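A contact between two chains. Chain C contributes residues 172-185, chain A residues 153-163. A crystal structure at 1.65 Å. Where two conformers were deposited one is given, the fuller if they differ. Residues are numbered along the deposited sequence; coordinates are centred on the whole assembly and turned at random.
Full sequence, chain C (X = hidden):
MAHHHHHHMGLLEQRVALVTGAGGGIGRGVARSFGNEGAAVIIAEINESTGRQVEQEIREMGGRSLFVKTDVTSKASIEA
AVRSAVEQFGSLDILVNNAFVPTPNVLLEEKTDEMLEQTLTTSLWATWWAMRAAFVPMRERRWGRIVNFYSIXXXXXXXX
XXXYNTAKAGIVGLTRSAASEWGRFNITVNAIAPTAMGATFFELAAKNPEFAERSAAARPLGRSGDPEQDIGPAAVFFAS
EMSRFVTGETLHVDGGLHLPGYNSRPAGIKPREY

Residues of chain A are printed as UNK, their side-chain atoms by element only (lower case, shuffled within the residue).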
# COMPACT_ATOMS: atom_id res chain seq x y z
N VAL C 172 5.14 2.18 12.25
CA VAL C 172 5.45 1.57 10.95
C VAL C 172 6.69 2.22 10.33
O VAL C 172 7.56 1.54 9.78
CB VAL C 172 4.23 1.65 10.00
CG1 VAL C 172 4.60 1.16 8.59
CG2 VAL C 172 3.09 0.81 10.55
N GLY C 173 6.80 3.55 10.42
CA GLY C 173 7.99 4.21 9.90
C GLY C 173 9.25 3.77 10.62
O GLY C 173 10.30 3.56 10.00
N LEU C 174 9.17 3.60 11.95
CA LEU C 174 10.32 3.15 12.72
C LEU C 174 10.67 1.71 12.38
O LEU C 174 11.86 1.36 12.28
CB LEU C 174 10.02 3.30 14.21
CG LEU C 174 11.04 2.79 15.21
CD1 LEU C 174 12.38 3.46 14.98
CD2 LEU C 174 10.53 3.07 16.63
N THR C 175 9.66 0.85 12.23
CA THR C 175 9.88 -0.54 11.82
C THR C 175 10.66 -0.62 10.52
O THR C 175 11.63 -1.38 10.40
CB THR C 175 8.52 -1.23 11.68
OG1 THR C 175 7.83 -1.19 12.93
CG2 THR C 175 8.68 -2.70 11.23
N ARG C 176 10.24 0.15 9.51
CA ARG C 176 10.91 0.10 8.23
C ARG C 176 12.34 0.63 8.33
O ARG C 176 13.25 0.11 7.67
CB ARG C 176 10.12 0.89 7.18
CG ARG C 176 8.76 0.28 6.87
CD ARG C 176 7.99 1.20 5.92
NE ARG C 176 6.65 0.68 5.62
CZ ARG C 176 5.60 1.44 5.32
NH1 ARG C 176 5.72 2.77 5.30
NH2 ARG C 176 4.43 0.87 5.06
N SER C 177 12.54 1.66 9.16
CA SER C 177 13.87 2.24 9.31
C SER C 177 14.84 1.24 9.92
O SER C 177 15.95 1.05 9.42
CB SER C 177 13.80 3.51 10.17
OG SER C 177 12.88 4.45 9.62
N ALA C 178 14.43 0.59 11.01
CA ALA C 178 15.32 -0.37 11.65
C ALA C 178 15.54 -1.60 10.78
O ALA C 178 16.65 -2.15 10.75
CB ALA C 178 14.76 -0.78 13.01
N ALA C 179 14.51 -2.06 10.08
CA ALA C 179 14.69 -3.18 9.15
C ALA C 179 15.73 -2.84 8.10
O ALA C 179 16.61 -3.66 7.79
CB ALA C 179 13.36 -3.52 8.48
N SER C 180 15.66 -1.63 7.57
CA SER C 180 16.61 -1.21 6.54
C SER C 180 18.04 -1.24 7.06
O SER C 180 18.94 -1.76 6.39
CB SER C 180 16.22 0.19 6.06
OG SER C 180 17.17 0.72 5.17
N GLU C 181 18.28 -0.68 8.25
CA GLU C 181 19.64 -0.50 8.75
C GLU C 181 20.21 -1.71 9.48
O GLU C 181 21.41 -1.98 9.39
CB GLU C 181 19.70 0.71 9.70
CG GLU C 181 19.25 2.03 9.05
CD GLU C 181 19.75 3.25 9.81
OE1 GLU C 181 20.71 3.10 10.61
OE2 GLU C 181 19.20 4.35 9.62
N TRP C 182 19.38 -2.44 10.22
CA TRP C 182 19.90 -3.45 11.12
C TRP C 182 19.93 -4.85 10.50
O TRP C 182 20.43 -5.79 11.14
CB TRP C 182 19.07 -3.46 12.41
CG TRP C 182 19.27 -2.20 13.26
CD1 TRP C 182 20.19 -1.21 13.06
CD2 TRP C 182 18.53 -1.84 14.42
NE1 TRP C 182 20.06 -0.24 14.04
CE2 TRP C 182 19.04 -0.60 14.89
CE3 TRP C 182 17.47 -2.44 15.13
CZ2 TRP C 182 18.55 0.03 16.03
CZ3 TRP C 182 16.97 -1.79 16.26
CH2 TRP C 182 17.52 -0.57 16.69
N GLY C 183 19.44 -4.99 9.27
CA GLY C 183 19.60 -6.26 8.57
C GLY C 183 21.04 -6.68 8.41
O GLY C 183 21.34 -7.87 8.32
N ARG C 184 21.97 -5.71 8.40
CA ARG C 184 23.38 -6.08 8.25
C ARG C 184 23.87 -6.91 9.43
O ARG C 184 24.90 -7.58 9.30
CB ARG C 184 24.27 -4.84 8.07
CG ARG C 184 24.43 -3.93 9.30
CD ARG C 184 25.20 -2.67 8.90
NE ARG C 184 25.69 -1.85 10.01
CZ ARG C 184 24.94 -0.96 10.66
NH1 ARG C 184 23.66 -0.81 10.34
NH2 ARG C 184 25.46 -0.23 11.63
N PHE C 185 23.16 -6.88 10.55
CA PHE C 185 23.49 -7.69 11.71
C PHE C 185 22.58 -8.90 11.87
O PHE C 185 22.60 -9.54 12.93
CB PHE C 185 23.43 -6.84 12.98
CG PHE C 185 24.36 -5.66 12.97
CD1 PHE C 185 25.72 -5.84 12.85
CD2 PHE C 185 23.86 -4.37 13.10
CE1 PHE C 185 26.59 -4.75 12.85
CE2 PHE C 185 24.72 -3.28 13.11
CZ PHE C 185 26.08 -3.47 12.98
N UNK A 153 10.97 8.55 2.09
CA UNK A 153 11.84 7.91 3.07
C UNK A 153 11.05 7.08 4.08
O UNK A 153 11.59 6.11 4.63
o UNK A 153 14.45 10.47 3.51
o UNK A 153 14.01 9.13 1.82
c UNK A 153 13.78 9.57 2.98
c UNK A 153 12.66 8.96 3.82
N UNK A 154 9.79 7.45 4.36
CA UNK A 154 8.98 6.67 5.29
C UNK A 154 8.62 5.31 4.73
O UNK A 154 8.24 4.42 5.50
c UNK A 154 7.66 7.37 5.63
o UNK A 154 6.80 7.37 4.47
c UNK A 154 7.90 8.78 6.08
N UNK A 155 8.70 5.15 3.42
CA UNK A 155 8.34 3.91 2.75
C UNK A 155 9.55 3.05 2.42
O UNK A 155 9.43 1.82 2.38
c UNK A 155 7.55 4.24 1.47
c UNK A 155 5.59 5.73 0.72
o UNK A 155 6.33 6.17 -0.19
o UNK A 155 4.37 6.02 0.81
c UNK A 155 6.18 4.84 1.80
N UNK A 156 10.71 3.66 2.21
CA UNK A 156 11.93 2.89 2.00
C UNK A 156 12.69 2.64 3.29
O UNK A 156 13.66 1.88 3.28
c UNK A 156 12.17 3.93 -0.29
c UNK A 156 12.88 3.60 1.01
o UNK A 156 13.37 4.82 1.60
N UNK A 157 12.29 3.28 4.39
CA UNK A 157 13.07 3.23 5.62
C UNK A 157 14.47 3.78 5.40
O UNK A 157 15.45 3.15 5.78
N UNK A 158 14.56 4.94 4.76
CA UNK A 158 15.85 5.44 4.29
C UNK A 158 16.87 5.52 5.42
O UNK A 158 16.56 5.98 6.52
c UNK A 158 15.68 6.81 3.63
N UNK A 159 18.09 5.06 5.13
CA UNK A 159 19.19 5.10 6.08
C UNK A 159 19.44 6.52 6.58
O UNK A 159 19.30 7.50 5.83
c UNK A 159 21.81 -0.27 5.62
c UNK A 159 20.55 3.11 5.16
c UNK A 159 19.90 2.43 4.16
c UNK A 159 22.28 2.21 6.90
c UNK A 159 21.38 2.15 5.83
c UNK A 159 21.16 0.90 5.20
c UNK A 159 22.68 -0.18 6.67
c UNK A 159 22.92 1.04 7.32
n UNK A 159 20.26 1.10 4.19
c UNK A 159 20.48 4.58 5.45
N UNK A 160 19.84 6.62 7.85
CA UNK A 160 20.31 7.83 8.52
C UNK A 160 19.19 8.81 8.84
O UNK A 160 19.47 9.89 9.39
c UNK A 160 23.26 6.99 8.29
c UNK A 160 23.57 8.64 6.42
c UNK A 160 22.57 7.75 7.17
c UNK A 160 21.39 8.57 7.70
N UNK A 161 17.93 8.47 8.53
CA UNK A 161 16.79 9.36 8.72
C UNK A 161 15.74 8.76 9.64
O UNK A 161 14.56 9.10 9.53
c UNK A 161 17.69 11.42 4.56
n UNK A 161 16.73 10.71 5.13
c UNK A 161 17.05 10.48 6.45
c UNK A 161 18.24 11.09 6.66
c UNK A 161 16.15 9.71 7.37
n UNK A 161 18.61 11.67 5.47
N UNK A 162 16.15 7.87 10.55
CA UNK A 162 15.18 7.10 11.33
C UNK A 162 14.15 7.95 12.06
O UNK A 162 12.97 7.62 12.10
N UNK A 163 14.60 9.07 12.65
CA UNK A 163 13.67 9.94 13.37
C UNK A 163 12.70 10.62 12.42
O UNK A 163 11.49 10.68 12.67
o UNK A 163 15.98 11.26 12.38
c UNK A 163 15.48 11.76 13.40
o UNK A 163 15.80 12.89 13.80
c UNK A 163 14.44 10.97 14.21
O HOH W 1 16.01 1.11 2.17
O HOH W 2 16.55 5.06 9.18
O HOH W 3 18.77 6.73 11.25

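Position 153 carries two carbons, the second bearing two oxygens, and its side chain makes no contact with this stretch of chain C: D153(A). Position 154 has one carbon holding an oxygen and a carbon, the branched pattern of T154(A). Its backbone does the work: R176(C) NH1 donates to T154(A) O at 3.0 Å, the acceptor near the guanidinium plane.

Position 155 shows three carbons, the third with two oxygens, its CB pointing away: E155(A). Its carboxylate is bonded elsewhere in the structure, while R176(C) NH1 passes 3.8 Å from E155(A) CA. Position 156 repeats the carbon with one oxygen and one carbon, again facing away: T156(A). Water 1 donates to T156(A) O at 2.7 Å and lies 3.2 Å from S180(C) OG, linking the two chains.

Position 157 has no side-chain atoms, and positive phi ends the helix here: G157(A). Its CA sits 3.9 Å from S177(C) CA and 3.7 Å from R176(C) O. A CB would fall 2.3 Å from R176(C) O, so both fold and contact ask for glycine. S180(C) OG approaches G157(A) O at 3.0 Å, a weak hydrogen bond that stays unsettled because this proton has another acceptor within reach.

Position 158 bears a single carbon directed away: A158(A). Water 2 donates to A158(A) O, 2.8 Å away, and lies 2.8 Å from E181(C) OE2.

Position 159 has one carbon leading to fused five- and six-membered rings of eight carbons and one nitrogen: W159(A). E181(C) CA lies over the face of the six-membered ring, 3.8 Å from its centroid, a CH-pi contact. W159(A) NE1 is 3.3 Å from S180(C) OG, but the angle is too poor for a hydrogen bond.

Position 160 has four carbons forked at the second, L160(A); its backbone L160(A) N donates to E181(C) OE2 at 2.9 Å. Position 161 carries one carbon and a five-membered ring of three carbons and two nitrogens, H161(A), whose ND1 donates to D153(A) OD2 at 2.8 Å, bracing the loop. Position 162, bare of side chain, is G162(A); its CA comes 3.9 Å from S177(C) OG, and water 3 joins G162(A) N to E181(C) OE2, 2.9 Å from each. Position 163 has two carbons, the second carrying two oxygens, and its CA-to-CB bond points away: D163(A).

The rule is close backbone packing, finished by one large ring. Glycine lets the loop meet the helix at S177(C), R176(C) binds a backbone carbonyl of the short helix before the loop, E181(C) a backbone NH of the loop itself, and W159(A) covers the helix beyond.

Chain A 153-163: DTETGAWLHGD
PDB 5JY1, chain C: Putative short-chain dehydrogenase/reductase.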